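Local coordinates for protein isomerase/lactonizing enzyme (Agrobacterium tumefaciens, PDB 1RVK) that is of unknown function but binds magnesium and, as an enolase superfamily member, probably catalyses an isomerisation or lactonisation, at residues A30-T42 with H49-I62. Numbering follows the deposited sequence.
Sequences AHQVEQAMLTVRT and HSFTAPEIVRPHVI
A36 and L38 of strand 30-42 form hydrogen-bonded antiparallel pairs with T52 and S50, the two strand axes approaching to 4.6 Å. The straightest of the four backbone bonds runs from L38 N to S50 O (2.8 Å, 171° at hydrogen). M37 and T39 stand on one face beside F51 and H49. T39 OG1 lies in the plane of the H49 ring at its edge, 2.8 Å from ND1. This hydrogen bond helps hold the imidazole in its rotation. The M37 chain is extended until chi3 (70°) and runs alongside F51, with M37 CB 3.6 Å from F51 CE1. The selenium of selenomethionine M37 lies obliquely 4.5 Å from the centroid of the F51 ring, a Met-aromatic contact. A36 and L38 point to the other face. There A36 CB packs on V57 CG2 at 3.7 Å, and L38 CD2 meets I62 CD1 more loosely at 4.2 Å. The two strands form a beta hairpin in the three-stranded sheet of the enolase-type N-terminal domain; strand 3-15 flanks strand 30-42 on its far edge. Helix 98-116 packs against S50 and T52, and its D110 accepts a bond from H49 N. Helix 373-378 covers M37 and F51 on the opposite face.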
loop_
_atom_site.group_PDB
_atom_site.type_symbol
_atom_site.label_atom_id
_atom_site.label_comp_id
_atom_site.label_asym_id
_atom_site.label_seq_id
_atom_site.Cartn_x
_atom_site.Cartn_y
_atom_site.Cartn_z
ATOM N N ALA A 30 -11.546 14.845 14.229
ATOM C CA ALA A 30 -11.463 13.508 14.791
ATOM C C ALA A 30 -12.877 12.941 14.678
ATOM O O ALA A 30 -13.860 13.626 14.983
ATOM C CB ALA A 30 -11.024 13.566 16.254
ATOM N N HIS A 31 -12.987 11.711 14.196
ATOM C CA HIS A 31 -14.288 11.071 14.062
ATOM C C HIS A 31 -14.127 9.563 14.141
ATOM O O HIS A 31 -13.011 9.046 14.092
ATOM C CB HIS A 31 -14.969 11.463 12.739
ATOM C CG HIS A 31 -14.247 11.002 11.508
ATOM N ND1 HIS A 31 -14.898 10.760 10.318
ATOM C CD2 HIS A 31 -12.933 10.778 11.270
ATOM C CE1 HIS A 31 -14.018 10.404 9.399
ATOM N NE2 HIS A 31 -12.818 10.408 9.950
ATOM N N GLN A 32 -15.240 8.856 14.284
ATOM C CA GLN A 32 -15.180 7.406 14.367
ATOM C C GLN A 32 -15.487 6.781 13.019
ATOM O O GLN A 32 -16.487 7.103 12.378
ATOM C CB GLN A 32 -16.138 6.895 15.443
ATOM C CG GLN A 32 -15.679 7.258 16.852
ATOM C CD GLN A 32 -16.429 6.511 17.934
ATOM O OE1 GLN A 32 -16.129 6.652 19.120
ATOM N NE2 GLN A 32 -17.410 5.710 17.534
ATOM N N VAL A 33 -14.597 5.894 12.590
ATOM C CA VAL A 33 -14.727 5.211 11.310
ATOM C C VAL A 33 -14.873 3.710 11.530
ATOM O O VAL A 33 -14.181 3.130 12.361
ATOM C CB VAL A 33 -13.483 5.471 10.435
ATOM C CG1 VAL A 33 -13.582 4.694 9.130
ATOM C CG2 VAL A 33 -13.352 6.966 10.159
ATOM N N GLU A 34 -15.778 3.085 10.788
ATOM C CA GLU A 34 -15.978 1.650 10.917
ATOM C C GLU A 34 -14.845 0.878 10.248
ATOM O O GLU A 34 -14.505 1.126 9.089
ATOM C CB GLU A 34 -17.313 1.239 10.298
ATOM C CG GLU A 34 -18.524 1.578 11.150
ATOM C CD GLU A 34 -19.817 1.076 10.536
ATOM O OE1 GLU A 34 -19.776 0.053 9.822
ATOM O OE2 GLU A 34 -20.875 1.693 10.779
ATOM N N GLN A 35 -14.263 -0.054 10.992
ATOM C CA GLN A 35 -13.175 -0.885 10.495
ATOM C C GLN A 35 -13.584 -2.339 10.704
ATOM O O GLN A 35 -14.288 -2.651 11.657
ATOM C CB GLN A 35 -11.887 -0.592 11.270
ATOM C CG GLN A 35 -10.702 -1.465 10.872
ATOM C CD GLN A 35 -10.215 -1.195 9.458
ATOM O OE1 GLN A 35 -9.375 -1.921 8.933
ATOM N NE2 GLN A 35 -10.735 -0.139 8.842
ATOM N N ALA A 36 -13.150 -3.229 9.822
ATOM C CA ALA A 36 -13.508 -4.631 9.973
ATOM C C ALA A 36 -12.284 -5.516 10.172
ATOM O O ALA A 36 -11.216 -5.259 9.615
ATOM C CB ALA A 36 -14.297 -5.103 8.755
HETATM N N MSE A 37 -12.443 -6.550 10.991
HETATM C CA MSE A 37 -11.364 -7.493 11.229
HETATM C C MSE A 37 -11.876 -8.871 10.843
HETATM O O MSE A 37 -12.928 -9.307 11.320
HETATM C CB MSE A 37 -10.925 -7.500 12.699
HETATM C CG MSE A 37 -9.825 -8.531 12.993
HETATM SE SE MSE A 37 -9.145 -8.560 14.828
HETATM C CE MSE A 37 -10.718 -9.283 15.703
ATOM N N LEU A 38 -11.141 -9.531 9.955
ATOM C CA LEU A 38 -11.493 -10.870 9.505
ATOM C C LEU A 38 -10.671 -11.865 10.319
ATOM O O LEU A 38 -9.457 -11.702 10.462
ATOM C CB LEU A 38 -11.168 -11.026 8.016
ATOM C CG LEU A 38 -11.488 -12.343 7.289
ATOM C CD1 LEU A 38 -10.617 -13.465 7.805
ATOM C CD2 LEU A 38 -12.957 -12.679 7.454
ATOM N N THR A 39 -11.334 -12.881 10.863
ATOM C CA THR A 39 -10.651 -13.910 11.645
ATOM C C THR A 39 -10.931 -15.298 11.071
ATOM O O THR A 39 -12.077 -15.640 10.779
ATOM C CB THR A 39 -11.103 -13.909 13.131
ATOM O OG1 THR A 39 -10.658 -12.707 13.778
ATOM C CG2 THR A 39 -10.523 -15.112 13.863
ATOM N N VAL A 40 -9.874 -16.083 10.895
ATOM C CA VAL A 40 -9.995 -17.449 10.400
ATOM C C VAL A 40 -9.546 -18.355 11.548
ATOM O O VAL A 40 -8.460 -18.168 12.100
ATOM C CB VAL A 40 -9.088 -17.690 9.173
ATOM C CG1 VAL A 40 -9.227 -19.135 8.695
ATOM C CG2 VAL A 40 -9.462 -16.724 8.054
ATOM N N ARG A 41 -10.382 -19.325 11.913
ATOM C CA ARG A 41 -10.057 -20.228 13.014
ATOM C C ARG A 41 -10.047 -21.690 12.584
ATOM O O ARG A 41 -10.833 -22.103 11.732
ATOM C CB ARG A 41 -11.060 -20.042 14.162
ATOM C CG ARG A 41 -10.777 -20.906 15.387
ATOM C CD ARG A 41 -11.850 -20.742 16.466
ATOM N NE ARG A 41 -12.027 -19.345 16.854
ATOM C CZ ARG A 41 -13.037 -18.578 16.457
ATOM N NH1 ARG A 41 -13.976 -19.069 15.658
ATOM N NH2 ARG A 41 -13.104 -17.314 16.849
ATOM N N THR A 42 -9.153 -22.471 13.187
ATOM C CA THR A 42 -9.039 -23.892 12.878
ATOM C C THR A 42 -9.567 -24.760 14.026
ATOM O O THR A 42 -9.901 -24.253 15.098
ATOM C CB THR A 42 -7.576 -24.276 12.586
ATOM O OG1 THR A 42 -6.739 -23.831 13.659
ATOM C CG2 THR A 42 -7.106 -23.629 11.289
ATOM N N HIS A 49 -5.710 -13.252 11.793
ATOM C CA HIS A 49 -6.513 -12.045 11.606
ATOM C C HIS A 49 -5.962 -11.086 10.558
ATOM O O HIS A 49 -4.767 -11.087 10.266
ATOM C CB HIS A 49 -6.600 -11.272 12.925
ATOM C CG HIS A 49 -6.763 -12.139 14.131
ATOM N ND1 HIS A 49 -7.980 -12.655 14.520
ATOM C CD2 HIS A 49 -5.856 -12.600 15.025
ATOM C CE1 HIS A 49 -7.816 -13.397 15.602
ATOM N NE2 HIS A 49 -6.537 -13.380 15.928
ATOM N N SER A 50 -6.844 -10.250 10.019
ATOM C CA SER A 50 -6.452 -9.242 9.043
ATOM C C SER A 50 -7.525 -8.156 8.990
ATOM O O SER A 50 -8.713 -8.439 9.138
ATOM C CB SER A 50 -6.250 -9.875 7.663
ATOM O OG SER A 50 -5.427 -9.042 6.863
ATOM N N PHE A 51 -7.098 -6.914 8.776
ATOM C CA PHE A 51 -8.006 -5.771 8.747
ATOM C C PHE A 51 -8.319 -5.235 7.357
ATOM O O PHE A 51 -7.488 -5.305 6.453
ATOM C CB PHE A 51 -7.410 -4.640 9.587
ATOM C CG PHE A 51 -7.234 -4.993 11.033
ATOM C CD1 PHE A 51 -8.293 -4.868 11.924
ATOM C CD2 PHE A 51 -6.020 -5.497 11.497
ATOM C CE1 PHE A 51 -8.149 -5.240 13.260
ATOM C CE2 PHE A 51 -5.867 -5.871 12.831
ATOM C CZ PHE A 51 -6.934 -5.742 13.713
ATOM N N THR A 52 -9.525 -4.693 7.199
ATOM C CA THR A 52 -9.950 -4.105 5.931
ATOM C C THR A 52 -11.239 -3.318 6.134
ATOM O O THR A 52 -11.793 -3.296 7.233
ATOM C CB THR A 52 -10.187 -5.179 4.843
ATOM O OG1 THR A 52 -10.285 -4.544 3.563
ATOM C CG2 THR A 52 -11.468 -5.955 5.118
ATOM N N ALA A 53 -11.707 -2.663 5.078
ATOM C CA ALA A 53 -12.937 -1.883 5.148
ATOM C C ALA A 53 -14.133 -2.831 5.195
ATOM O O ALA A 53 -14.150 -3.853 4.510
ATOM C CB ALA A 53 -13.044 -0.961 3.938
ATOM N N PRO A 54 -15.158 -2.488 5.989
ATOM C CA PRO A 54 -16.377 -3.287 6.153
ATOM C C PRO A 54 -17.004 -3.856 4.877
ATOM O O PRO A 54 -17.329 -5.041 4.823
ATOM C CB PRO A 54 -17.319 -2.327 6.877
ATOM C CG PRO A 54 -16.376 -1.534 7.733
ATOM C CD PRO A 54 -15.245 -1.238 6.768
ATOM N N GLU A 55 -17.176 -3.020 3.854
ATOM C CA GLU A 55 -17.800 -3.461 2.605
ATOM C C GLU A 55 -17.072 -4.603 1.901
ATOM O O GLU A 55 -17.686 -5.399 1.192
ATOM C CB GLU A 55 -17.937 -2.280 1.635
ATOM C CG GLU A 55 -18.971 -1.244 2.053
ATOM C CD GLU A 55 -20.384 -1.800 2.072
ATOM O OE1 GLU A 55 -21.112 -1.539 3.055
ATOM O OE2 GLU A 55 -20.772 -2.489 1.104
ATOM N N ILE A 56 -15.765 -4.680 2.102
ATOM C CA ILE A 56 -14.948 -5.707 1.466
ATOM C C ILE A 56 -15.178 -7.106 2.036
ATOM O O ILE A 56 -14.979 -8.107 1.345
ATOM C CB ILE A 56 -13.458 -5.308 1.564
ATOM C CG1 ILE A 56 -13.237 -4.039 0.735
ATOM C CG2 ILE A 56 -12.557 -6.437 1.077
ATOM C CD1 ILE A 56 -11.924 -3.323 1.016
ATOM N N VAL A 57 -15.614 -7.174 3.290
ATOM C CA VAL A 57 -15.880 -8.452 3.944
ATOM C C VAL A 57 -17.303 -8.488 4.497
ATOM O O VAL A 57 -17.561 -9.091 5.542
ATOM C CB VAL A 57 -14.892 -8.712 5.102
ATOM C CG1 VAL A 57 -13.490 -8.936 4.551
ATOM C CG2 VAL A 57 -14.903 -7.537 6.067
ATOM N N ARG A 58 -18.226 -7.838 3.794
ATOM C CA ARG A 58 -19.618 -7.815 4.230
ATOM C C ARG A 58 -20.218 -9.218 4.083
ATOM O O ARG A 58 -19.672 -10.070 3.380
ATOM C CB ARG A 58 -20.417 -6.778 3.424
ATOM C CG ARG A 58 -20.535 -7.047 1.923
ATOM C CD ARG A 58 -21.265 -5.892 1.243
ATOM N NE ARG A 58 -21.644 -6.186 -0.137
ATOM C CZ ARG A 58 -20.797 -6.232 -1.162
ATOM N NH1 ARG A 58 -19.505 -6.000 -0.977
ATOM N NH2 ARG A 58 -21.249 -6.507 -2.381
ATOM N N PRO A 59 -21.343 -9.479 4.762
ATOM C CA PRO A 59 -21.997 -10.790 4.699
ATOM C C PRO A 59 -22.162 -11.402 3.310
ATOM O O PRO A 59 -21.897 -12.591 3.122
ATOM C CB PRO A 59 -23.330 -10.535 5.388
ATOM C CG PRO A 59 -22.942 -9.544 6.455
ATOM C CD PRO A 59 -22.070 -8.578 5.675
ATOM N N HIS A 60 -22.602 -10.607 2.341
ATOM C CA HIS A 60 -22.793 -11.135 0.995
ATOM C C HIS A 60 -21.554 -11.843 0.462
ATOM O O HIS A 60 -21.648 -12.934 -0.101
ATOM C CB HIS A 60 -23.195 -10.025 0.020
ATOM C CG HIS A 60 -23.304 -10.488 -1.400
ATOM N ND1 HIS A 60 -22.290 -10.320 -2.319
ATOM C CD2 HIS A 60 -24.284 -11.167 -2.042
ATOM C CE1 HIS A 60 -22.641 -10.875 -3.465
ATOM N NE2 HIS A 60 -23.846 -11.397 -3.324
ATOM N N VAL A 61 -20.397 -11.219 0.643
ATOM C CA VAL A 61 -19.140 -11.776 0.161
ATOM C C VAL A 61 -18.674 -12.960 0.997
ATOM O O VAL A 61 -18.176 -13.951 0.464
ATOM C CB VAL A 61 -18.035 -10.694 0.150
ATOM C CG1 VAL A 61 -16.733 -11.279 -0.363
ATOM C CG2 VAL A 61 -18.470 -9.529 -0.727
ATOM N N ILE A 62 -18.842 -12.855 2.310
ATOM C CA ILE A 62 -18.432 -13.923 3.213
ATOM C C ILE A 62 -19.250 -15.195 2.998
ATOM O O ILE A 62 -18.702 -16.286 2.872
ATOM C CB ILE A 62 -18.581 -13.489 4.696
ATOM C CG1 ILE A 62 -17.660 -12.303 4.989
ATOM C CG2 ILE A 62 -18.283 -14.665 5.620
ATOM C CD1 ILE A 62 -16.182 -12.589 4.778
#